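Local structure of spike protein S1 (Bat coronavirus HKU9, 5GYQ) at residues A[10-14]-A[15-19]. The protein is the putative receptor-binding domain of the viral spike, whose S1 subunit probably attaches the virion to the cell membrane by engaging a host receptor. Residues are numbered along the deposited sequence; the frame is centred on the assembly and turned at random. Where two conformers were deposited one is given.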
loop_
_atom_site.group_PDB
_atom_site.type_symbol
_atom_site.label_atom_id
_atom_site.label_comp_id
_atom_site.label_asym_id
_atom_site.label_seq_id
_atom_site.Cartn_x
_atom_site.Cartn_y
_atom_site.Cartn_z
ATOM N N TYR A 10 -7.810 10.063 1.547
ATOM C CA TYR A 10 -8.353 10.026 2.908
ATOM C C TYR A 10 -9.344 8.878 3.116
ATOM O O TYR A 10 -9.249 8.115 4.089
ATOM C CB TYR A 10 -9.052 11.352 3.242
ATOM C CG TYR A 10 -8.164 12.584 3.253
ATOM C CD1 TYR A 10 -7.394 12.901 4.365
ATOM C CD2 TYR A 10 -8.131 13.449 2.167
ATOM C CE1 TYR A 10 -6.596 14.026 4.383
ATOM C CE2 TYR A 10 -7.340 14.577 2.175
ATOM C CZ TYR A 10 -6.573 14.861 3.289
ATOM O OH TYR A 10 -5.778 15.984 3.311
ATOM N N SER A 11 -10.293 8.765 2.190
ATOM C CA SER A 11 -11.379 7.794 2.300
ATOM C C SER A 11 -10.882 6.356 2.382
ATOM O O SER A 11 -11.346 5.584 3.215
ATOM C CB SER A 11 -12.337 7.939 1.115
ATOM O OG SER A 11 -11.648 7.801 -0.113
ATOM N N VAL A 12 -9.939 5.997 1.515
ATOM C CA VAL A 12 -9.413 4.643 1.496
ATOM C C VAL A 12 -8.512 4.416 2.708
ATOM O O VAL A 12 -8.326 3.282 3.154
ATOM C CB VAL A 12 -8.643 4.348 0.191
ATOM C CG1 VAL A 12 -7.176 4.722 0.316
ATOM C CG2 VAL A 12 -8.782 2.890 -0.173
ATOM N N LEU A 13 -7.970 5.501 3.252
ATOM C CA LEU A 13 -7.123 5.410 4.430
ATOM C C LEU A 13 -7.954 5.132 5.670
ATOM O O LEU A 13 -7.488 4.469 6.591
ATOM C CB LEU A 13 -6.310 6.687 4.622
ATOM C CG LEU A 13 -5.082 6.831 3.727
ATOM C CD1 LEU A 13 -4.396 8.161 3.976
ATOM C CD2 LEU A 13 -4.119 5.674 3.946
ATOM N N GLN A 14 -9.184 5.635 5.707
ATOM C CA GLN A 14 -10.026 5.352 6.870
ATOM C C GLN A 14 -10.737 3.996 6.758
ATOM O O GLN A 14 -11.294 3.502 7.738
ATOM C CB GLN A 14 -11.037 6.484 7.087
ATOM C CG GLN A 14 -12.186 6.522 6.109
ATOM C CD GLN A 14 -12.990 7.803 6.221
ATOM O OE1 GLN A 14 -12.445 8.873 6.499
ATOM N NE2 GLN A 14 -14.291 7.700 6.006
ATOM N N ASP A 15 -10.707 3.395 5.571
ATOM C CA ASP A 15 -11.254 2.051 5.393
ATOM C C ASP A 15 -10.531 1.291 4.281
ATOM O O ASP A 15 -11.053 1.165 3.172
ATOM C CB ASP A 15 -12.755 2.113 5.090
ATOM C CG ASP A 15 -13.406 0.738 5.055
ATOM O OD1 ASP A 15 -12.817 -0.219 5.600
ATOM O OD2 ASP A 15 -14.510 0.617 4.485
ATOM N N PRO A 16 -9.326 0.777 4.580
ATOM C CA PRO A 16 -8.500 0.062 3.601
ATOM C C PRO A 16 -9.199 -1.155 3.002
ATOM O O PRO A 16 -9.818 -1.931 3.730
ATOM C CB PRO A 16 -7.279 -0.366 4.421
ATOM C CG PRO A 16 -7.220 0.615 5.542
ATOM C CD PRO A 16 -8.650 0.897 5.882
ATOM N N PRO A 17 -9.094 -1.322 1.677
ATOM C CA PRO A 17 -9.758 -2.440 1.001
ATOM C C PRO A 17 -9.133 -3.780 1.366
ATOM O O PRO A 17 -8.013 -3.822 1.877
ATOM C CB PRO A 17 -9.554 -2.124 -0.484
ATOM C CG PRO A 17 -8.325 -1.283 -0.528
ATOM C CD PRO A 17 -8.302 -0.495 0.749
ATOM N N GLN A 18 -9.866 -4.862 1.125
ATOM C CA GLN A 18 -9.315 -6.197 1.282
ATOM C C GLN A 18 -8.132 -6.335 0.331
ATOM O O GLN A 18 -8.144 -5.758 -0.756
ATOM C CB GLN A 18 -10.376 -7.261 0.994
ATOM C CG GLN A 18 -11.622 -7.156 1.865
ATOM C CD GLN A 18 -11.354 -7.487 3.324
ATOM O OE1 GLN A 18 -10.329 -8.078 3.665
ATOM N NE2 GLN A 18 -12.281 -7.103 4.196
ATOM N N PRO A 19 -7.100 -7.087 0.741
ATOM C CA PRO A 19 -5.890 -7.211 -0.079
ATOM C C PRO A 19 -6.157 -7.800 -1.461
ATOM O O PRO A 19 -5.427 -7.485 -2.403
ATOM C CB PRO A 19 -4.997 -8.141 0.748
ATOM C CG PRO A 19 -5.911 -8.826 1.699
ATOM C CD PRO A 19 -6.999 -7.849 1.995
#
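Val12 and Pro17 meet where a short helix gives way to a proline-rich loop: Val12 CG2 packs 3.5 Å from Pro17 CD, the two side chains running at a slant to each other. CG1 of Val12 takes the place between the backbone N and the carbonyl carbon (chi1 89°), which leaves CG2 as the branch that reaches the proline ring. A small apolar residue suits this buried spot, where it meets both the proline ring and the sheet. Val12 O, in the last turn of the helix, has Pro16 N only 3.1 Å away, but a proline nitrogen carries no hydrogen to give. Instead Pro16 CA makes a CH···O contact with Val12 O at 3.3 Å, while its ring lies beside the same carbonyl, CG 3.7 Å from Val12 O. The last amide before the prolines, Asp15 N, makes two weak, bent bonds, to Ser11 O (3.3 Å, 129°) and to Val12 O (3.4 Å, 133°). From Pro16 to Gln18 the chain follows a polyproline II-like course, the two proline rings restricting phi. Farther out, the carboxylate of Asp15 forms a salt bridge with Arg70, which also hydrogen-bonds Pro16 O and pairs through its backbone with Pro17. The turn thus lays the loop along strand 63-71 of the antiparallel core sheet: Val12 and Pro17 both rest on Val68 and on Arg23 of strand 23-27, while Leu13 and Pro16 face strand 100-111 through Phe105 and Leu107.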